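Local coordinates for Apc35852 (Geobacillus stearothermophilus, PDB 1U9C), which is of unknown function but belongs to the DJ-1/PfpI family, whose relatives include chaperones and cysteine proteases, at residues R186-R196 and Q204-K215. Residues are numbered along the deposited sequence; the frame is centred on the assembly and turned at random.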
ATOM      1  N   ARG A 186      10.339 -12.516   4.382  1.00 27.01           N
ATOM      2  CA  ARG A 186       9.998 -12.586   2.987  1.00 27.41           C
ATOM      3  C   ARG A 186       9.931 -14.006   2.496  1.00 26.72           C
ATOM      4  O   ARG A 186      10.261 -14.941   3.225  1.00 26.79           O
ATOM      5  CB  ARG A 186      11.033 -11.792   2.184  1.00 26.76           C
ATOM      6  CG  ARG A 186      12.453 -12.037   2.697  1.00 29.53           C
ATOM      7  CD  ARG A 186      13.477 -11.807   1.689  1.00 30.93           C
ATOM      8  NE  ARG A 186      13.228 -12.563   0.470  1.00 32.80           N
ATOM      9  CZ  ARG A 186      13.956 -12.424  -0.631  1.00 32.59           C
ATOM     10  NH1 ARG A 186      14.966 -11.561  -0.666  1.00 36.35           N
ATOM     11  NH2 ARG A 186      13.655 -13.136  -1.711  1.00 34.79           N
ATOM     12  N   GLY A 187       9.486 -14.158   1.259  1.00 26.54           N
ATOM     13  CA  GLY A 187       9.469 -15.415   0.560  1.00 27.57           C
ATOM     14  C   GLY A 187      10.317 -15.263  -0.693  1.00 27.81           C
ATOM     15  O   GLY A 187      10.970 -14.222  -0.929  1.00 27.48           O
ATOM     16  N   GLY A 188      10.288 -16.289  -1.527  1.00 28.62           N
ATOM     17  CA  GLY A 188      11.034 -16.234  -2.771  1.00 29.24           C
ATOM     18  C   GLY A 188      10.708 -14.991  -3.571  1.00 29.97           C
ATOM     19  O   GLY A 188       9.566 -14.519  -3.561  1.00 29.96           O
ATOM     20  N   LYS A 189      11.702 -14.442  -4.269  1.00 30.61           N
ATOM     21  CA  LYS A 189      11.430 -13.301  -5.133  1.00 31.67           C
ATOM     22  C   LYS A 189      10.241 -13.662  -6.025  1.00 31.88           C
ATOM     23  O   LYS A 189      10.109 -14.788  -6.479  1.00 32.69           O
ATOM     24  CB  LYS A 189      12.661 -12.881  -5.963  1.00 32.04           C
ATOM     25  CG  LYS A 189      13.341 -13.963  -6.787  1.00 33.29           C
ATOM     26  CD  LYS A 189      14.380 -13.346  -7.702  1.00 33.49           C
ATOM     27  CE  LYS A 189      15.274 -14.380  -8.321  1.00 33.96           C
ATOM     28  NZ  LYS A 189      16.257 -13.766  -9.259  1.00 34.95           N
ATOM     29  N   TRP A 190       9.355 -12.704  -6.233  1.00 31.58           N
ATOM     30  CA  TRP A 190       8.206 -12.854  -7.137  1.00 31.49           C
ATOM     31  C   TRP A 190       7.228 -13.967  -6.808  1.00 31.97           C
ATOM     32  O   TRP A 190       6.502 -14.395  -7.693  1.00 33.00           O
ATOM     33  CB  TRP A 190       8.676 -13.019  -8.601  1.00 33.06           C
ATOM     34  CG  TRP A 190       9.777 -12.139  -8.983  1.00 34.18           C
ATOM     35  CD1 TRP A 190      11.028 -12.504  -9.411  1.00 34.87           C
ATOM     36  CD2 TRP A 190       9.751 -10.712  -8.981  1.00 34.31           C
ATOM     37  NE1 TRP A 190      11.775 -11.379  -9.668  1.00 35.66           N
ATOM     38  CE2 TRP A 190      11.013 -10.269  -9.418  1.00 36.04           C
ATOM     39  CE3 TRP A 190       8.779  -9.757  -8.654  1.00 35.91           C
ATOM     40  CZ2 TRP A 190      11.330  -8.915  -9.525  1.00 36.80           C
ATOM     41  CZ3 TRP A 190       9.096  -8.432  -8.768  1.00 35.38           C
ATOM     42  CH2 TRP A 190      10.364  -8.018  -9.211  1.00 36.00           C
ATOM     43  N   THR A 191       7.214 -14.446  -5.563  1.00 30.68           N
ATOM     44  CA  THR A 191       6.195 -15.373  -5.112  1.00 29.82           C
ATOM     45  C   THR A 191       5.213 -14.707  -4.155  1.00 29.94           C
ATOM     46  O   THR A 191       5.542 -13.700  -3.524  1.00 29.96           O
ATOM     47  CB  THR A 191       6.828 -16.584  -4.372  1.00 30.21           C
ATOM     48  OG1 THR A 191       7.509 -16.147  -3.179  1.00 29.10           O
ATOM     49  CG2 THR A 191       7.916 -17.233  -5.201  1.00 30.37           C
ATOM     50  N   ASP A 192       4.027 -15.291  -4.037  1.00 28.31           N
ATOM     51  CA  ASP A 192       2.996 -14.797  -3.156  1.00 29.36           C
ATOM     52  C   ASP A 192       3.466 -15.018  -1.741  1.00 28.59           C
ATOM     53  O   ASP A 192       3.596 -16.151  -1.278  1.00 30.50           O
ATOM     54  CB  ASP A 192       1.656 -15.501  -3.437  1.00 28.87           C
ATOM     55  CG  ASP A 192       0.585 -15.171  -2.422  1.00 30.90           C
ATOM     56  OD1 ASP A 192       0.755 -14.199  -1.652  1.00 29.60           O
ATOM     57  OD2 ASP A 192      -0.444 -15.869  -2.289  1.00 37.47           O
ATOM     58  N   PHE A 193       3.714 -13.930  -1.059  1.00 25.29           N
ATOM     59  CA  PHE A 193       4.066 -13.924   0.325  1.00 24.46           C
ATOM     60  C   PHE A 193       3.434 -12.721   1.013  1.00 23.61           C
ATOM     61  O   PHE A 193       3.696 -11.560   0.651  1.00 24.12           O
ATOM     62  CB  PHE A 193       5.586 -13.869   0.526  1.00 24.63           C
ATOM     63  CG  PHE A 193       5.963 -13.954   1.969  1.00 24.26           C
ATOM     64  CD1 PHE A 193       5.861 -15.171   2.656  1.00 27.19           C
ATOM     65  CD2 PHE A 193       6.347 -12.837   2.661  1.00 25.23           C
ATOM     66  CE1 PHE A 193       6.166 -15.232   3.993  1.00 28.33           C
ATOM     67  CE2 PHE A 193       6.671 -12.911   4.007  1.00 26.58           C
ATOM     68  CZ  PHE A 193       6.571 -14.110   4.675  1.00 27.50           C
ATOM     69  N   SER A 194       2.609 -12.975   2.017  1.00 23.17           N
ATOM     70  CA  SER A 194       2.110 -11.901   2.847  1.00 22.61           C
ATOM     71  C   SER A 194       2.066 -12.293   4.304  1.00 21.95           C
ATOM     72  O   SER A 194       2.107 -13.489   4.664  1.00 23.32           O
ATOM     73  CB  SER A 194       0.717 -11.442   2.423  1.00 21.45           C
ATOM     74  OG  SER A 194      -0.175 -12.547   2.469  1.00 23.90           O
ATOM     75  N   VAL A 195       2.029 -11.284   5.161  1.00 22.33           N
ATOM     76  CA  VAL A 195       2.125 -11.522   6.593  1.00 21.90           C
ATOM     77  C   VAL A 195       1.168 -10.689   7.366  1.00 21.83           C
ATOM     78  O   VAL A 195       0.880  -9.580   6.999  1.00 20.86           O
ATOM     79  CB  VAL A 195       3.520 -11.322   7.104  1.00 24.54           C
ATOM     80  CG1 VAL A 195       3.957  -9.904   6.999  1.00 25.04           C
ATOM     81  CG2 VAL A 195       3.623 -11.850   8.529  1.00 25.25           C
ATOM     82  N   ARG A 196       0.601 -11.271   8.414  1.00 19.64           N
ATOM     83  CA  ARG A 196      -0.165 -10.563   9.406  1.00 20.71           C
ATOM     84  C   ARG A 196       0.561 -10.579  10.754  1.00 19.19           C
ATOM     85  O   ARG A 196       0.907 -11.652  11.261  1.00 20.70           O
ATOM     86  CB  ARG A 196      -1.530 -11.192   9.536  1.00 20.56           C
ATOM     87  CG  ARG A 196      -2.356 -10.626  10.665  1.00 21.63           C
ATOM     88  CD  ARG A 196      -3.769 -11.073  10.720  1.00 19.32           C
ATOM     89  NE  ARG A 196      -4.529 -10.415  11.793  1.00 20.48           N
ATOM     90  CZ  ARG A 196      -5.767 -10.699  12.111  1.00 18.86           C
ATOM     91  NH1 ARG A 196      -6.420 -11.702  11.538  1.00 21.01           N
ATOM     92  NH2 ARG A 196      -6.344 -10.023  13.087  1.00 21.36           N
ATOM     93  N   GLN A 204       4.493  -8.797  -0.263  1.00 22.18           N
ATOM     94  CA  GLN A 204       5.832  -8.578  -0.831  1.00 22.47           C
ATOM     95  C   GLN A 204       5.876  -8.002  -2.240  1.00 24.20           C
ATOM     96  O   GLN A 204       6.760  -7.245  -2.566  1.00 23.82           O
ATOM     97  CB  GLN A 204       6.574  -9.912  -0.797  1.00 22.68           C
ATOM     98  CG  GLN A 204       8.058  -9.809  -1.061  1.00 22.36           C
ATOM     99  CD  GLN A 204       8.741 -11.126  -0.961  1.00 24.38           C
ATOM    100  OE1 GLN A 204       8.442 -11.899  -0.061  1.00 24.23           O
ATOM    101  NE2 GLN A 204       9.584 -11.426  -1.925  1.00 24.81           N
ATOM    102  N   ASN A 205       4.939  -8.389  -3.080  1.00 25.04           N
ATOM    103  CA  ASN A 205       5.046  -8.093  -4.500  1.00 24.97           C
ATOM    104  C   ASN A 205       3.672  -8.219  -5.192  1.00 24.45           C
ATOM    105  O   ASN A 205       2.676  -8.507  -4.542  1.00 23.03           O
ATOM    106  CB  ASN A 205       6.080  -9.014  -5.090  1.00 26.64           C
ATOM    107  CG  ASN A 205       5.799 -10.413  -4.722  1.00 24.43           C
ATOM    108  OD1 ASN A 205       4.652 -10.773  -4.679  1.00 26.11           O
ATOM    109  ND2 ASN A 205       6.824 -11.200  -4.369  1.00 27.61           N
ATOM    110  N   PRO A 206       3.594  -7.997  -6.503  1.00 24.00           N
ATOM    111  CA  PRO A 206       2.284  -8.004  -7.156  1.00 23.83           C
ATOM    112  C   PRO A 206       1.555  -9.295  -6.970  1.00 24.79           C
ATOM    113  O   PRO A 206       0.358  -9.322  -6.819  1.00 25.68           O
ATOM    114  CB  PRO A 206       2.621  -7.728  -8.641  1.00 24.65           C
ATOM    115  CG  PRO A 206       3.847  -7.001  -8.601  1.00 25.70           C
ATOM    116  CD  PRO A 206       4.647  -7.548  -7.424  1.00 24.82           C
ATOM    117  N   GLN A 207       2.311 -10.376  -6.939  1.00 24.69           N
ATOM    118  CA  GLN A 207       1.776 -11.704  -6.750  1.00 24.98           C
ATOM    119  C   GLN A 207       1.176 -11.952  -5.356  1.00 25.19           C
ATOM    120  O   GLN A 207       0.492 -12.977  -5.130  1.00 25.66           O
ATOM    121  CB  GLN A 207       2.884 -12.759  -7.002  1.00 25.89           C
ATOM    122  CG  GLN A 207       3.500 -12.771  -8.422  1.00 29.19           C
ATOM    123  CD  GLN A 207       4.469 -11.634  -8.752  1.00 31.32           C
ATOM    124  OE1 GLN A 207       4.986 -10.939  -7.887  1.00 28.23           O
ATOM    125  NE2 GLN A 207       4.782 -11.494 -10.052  1.00 37.21           N
ATOM    126  N   SER A 208       1.428 -11.028  -4.430  1.00 22.28           N
ATOM    127  CA  SER A 208       0.879 -11.088  -3.067  1.00 22.11           C
ATOM    128  C   SER A 208      -0.397 -10.260  -2.874  1.00 22.20           C
ATOM    129  O   SER A 208      -0.872 -10.170  -1.727  1.00 22.54           O
ATOM    130  CB  SER A 208       1.941 -10.553  -2.122  1.00 22.47           C
ATOM    131  OG  SER A 208       3.175 -11.230  -2.313  1.00 22.73           O
ATOM    132  N   SER A 209      -0.909  -9.624  -3.926  1.00 22.28           N
ATOM    133  CA  SER A 209      -2.036  -8.679  -3.791  1.00 22.79           C
ATOM    134  C   SER A 209      -3.265  -9.344  -3.225  1.00 22.73           C
ATOM    135  O   SER A 209      -3.882  -8.851  -2.272  1.00 23.11           O
ATOM    136  CB  SER A 209      -2.358  -8.043  -5.126  1.00 23.34           C
ATOM    137  OG  SER A 209      -1.252  -7.298  -5.637  1.00 24.82           O
ATOM    138  N   ARG A 210      -3.641 -10.491  -3.766  1.00 22.84           N
ATOM    139  CA  ARG A 210      -4.799 -11.174  -3.318  1.00 23.27           C
ATOM    140  C   ARG A 210      -4.731 -11.654  -1.865  1.00 21.70           C
ATOM    141  O   ARG A 210      -5.640 -11.416  -1.066  1.00 22.87           O
ATOM    142  CB  ARG A 210      -5.173 -12.330  -4.227  1.00 23.98           C
ATOM    143  CG  ARG A 210      -6.491 -12.920  -3.889  1.00 25.95           C
ATOM    144  CD  ARG A 210      -6.977 -13.978  -4.916  1.00 28.53           C
ATOM    145  NE  ARG A 210      -7.057 -13.331  -6.224  1.00 35.17           N
ATOM    146  CZ  ARG A 210      -8.117 -12.688  -6.723  1.00 34.58           C
ATOM    147  NH1 ARG A 210      -9.290 -12.661  -6.070  1.00 38.16           N
ATOM    148  NH2 ARG A 210      -8.014 -12.132  -7.923  1.00 35.16           N
ATOM    149  N   SER A 211      -3.607 -12.252  -1.483  1.00 21.90           N
ATOM    150  CA  SER A 211      -3.464 -12.806  -0.151  1.00 21.71           C
ATOM    151  C   SER A 211      -3.442 -11.713   0.887  1.00 21.43           C
ATOM    152  O   SER A 211      -3.981 -11.865   1.973  1.00 23.18           O
ATOM    153  CB  SER A 211      -2.229 -13.717   0.014  1.00 22.09           C
ATOM    154  OG  SER A 211      -0.999 -13.049  -0.138  1.00 25.25           O
ATOM    155  N   THR A 212      -2.871 -10.571   0.522  1.00 20.94           N
ATOM    156  CA  THR A 212      -2.853  -9.420   1.423  1.00 20.66           C
ATOM    157  C   THR A 212      -4.272  -8.976   1.658  1.00 20.76           C
ATOM    158  O   THR A 212      -4.686  -8.746   2.815  1.00 21.56           O
ATOM    159  CB  THR A 212      -1.980  -8.264   0.838  1.00 20.59           C
ATOM    160  OG1 THR A 212      -0.648  -8.757   0.614  1.00 21.79           O
ATOM    161  CG2 THR A 212      -1.794  -7.142   1.857  1.00 22.02           C
ATOM    162  N   ALA A 213      -5.027  -8.809   0.595  1.00 21.47           N
ATOM    163  CA  ALA A 213      -6.427  -8.424   0.724  1.00 22.46           C
ATOM    164  C   ALA A 213      -7.234  -9.420   1.545  1.00 21.20           C
ATOM    165  O   ALA A 213      -8.082  -9.035   2.328  1.00 21.11           O
ATOM    166  CB  ALA A 213      -7.067  -8.217  -0.634  1.00 23.25           C
ATOM    167  N   GLU A 214      -6.965 -10.712   1.384  1.00 21.92           N
ATOM    168  CA  GLU A 214      -7.719 -11.711   2.122  1.00 22.64           C
ATOM    169  C   GLU A 214      -7.397 -11.691   3.607  1.00 21.79           C
ATOM    170  O   GLU A 214      -8.249 -12.002   4.472  1.00 21.61           O
ATOM    171  CB  GLU A 214      -7.511 -13.105   1.505  1.00 24.24           C
ATOM    172  CG  GLU A 214      -8.055 -13.233   0.088  1.00 25.39           C
ATOM    173  CD  GLU A 214      -9.572 -13.111  -0.027  1.00 30.89           C
ATOM    174  OE1 GLU A 214     -10.266 -13.132   1.019  1.00 33.91           O
ATOM    175  OE2 GLU A 214     -10.094 -13.024  -1.173  1.00 36.21           O
ATOM    176  N   LYS A 215      -6.182 -11.321   3.967  1.00 21.01           N
ATOM    177  CA  LYS A 215      -5.871 -11.092   5.369  1.00 21.43           C
ATOM    178  C   LYS A 215      -6.654  -9.929   5.974  1.00 19.88           C
ATOM    179  O   LYS A 215      -7.064  -9.984   7.125  1.00 20.46           O
ATOM    180  CB  LYS A 215      -4.353 -10.907   5.621  1.00 21.75           C
ATOM    181  CG  LYS A 215      -3.526 -12.216   5.554  1.00 24.06           C
ATOM    182  CD  LYS A 215      -2.000 -11.983   5.587  1.00 22.63           C
ATOM    183  CE  LYS A 215      -1.216 -13.286   5.720  1.00 24.69           C
ATOM    184  NZ  LYS A 215      -1.287 -14.148   4.485  1.00 22.79           N
TER
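Three donors converge on G187 O: R186 NE and NH2, which take it side-on, and, from across the contact, Q204 NE2 at 3.3 Å. In this DJ-1/PfpI fold the contact sets edge strand 194-197 of the central sheet beside helix 209-221; strand 200-203 leads from one to the other. The axes of 194-196 and 209-215 run only 15° from parallel, 8.1 Å apart.

The bond from Q204 NE2 is the looser half of a two-way grip, since its donor lies well above the carbonyl plane; in the other half G187 N points at Q204 OE1 (2.8 Å, 178° at the hydrogen) in the amide plane, on a lone pair. The Q204 amide reaches the glycine because the chain runs extended from a CG placed opposite the backbone N (chi1 -167°), while Q204 N stays bonded to F193 O. Replacing Q204 by an alanine is likely to leave G187 N without its acceptor and G187 O with one donor fewer, held by the R186 pair.

Ahead of the helix, N205 ND2 bonds T191 O from a position tilted off its carbonyl plane, and E159 of helix 157-163 also accepts from that nitrogen. F193 N then meets S208 OG at 3.0 Å, fixing the backbone just before the strand.

Along the helix a chain of hydrogen bonds runs in one direction, from an ammonium through two hydroxyls to a carboxylate. K215 NZ donates to S194 OG, and S194 OG donates to S211 OG, which in turn donates to OD1 of D192. At 6.5 Å from D192 OD1, K215 NZ makes no direct contact with it; the two bonded serine hydroxyls span the gap. The last link is short: S211 OG to D192 OD1 measures 2.6 Å and uses the syn lone pair of that oxygen.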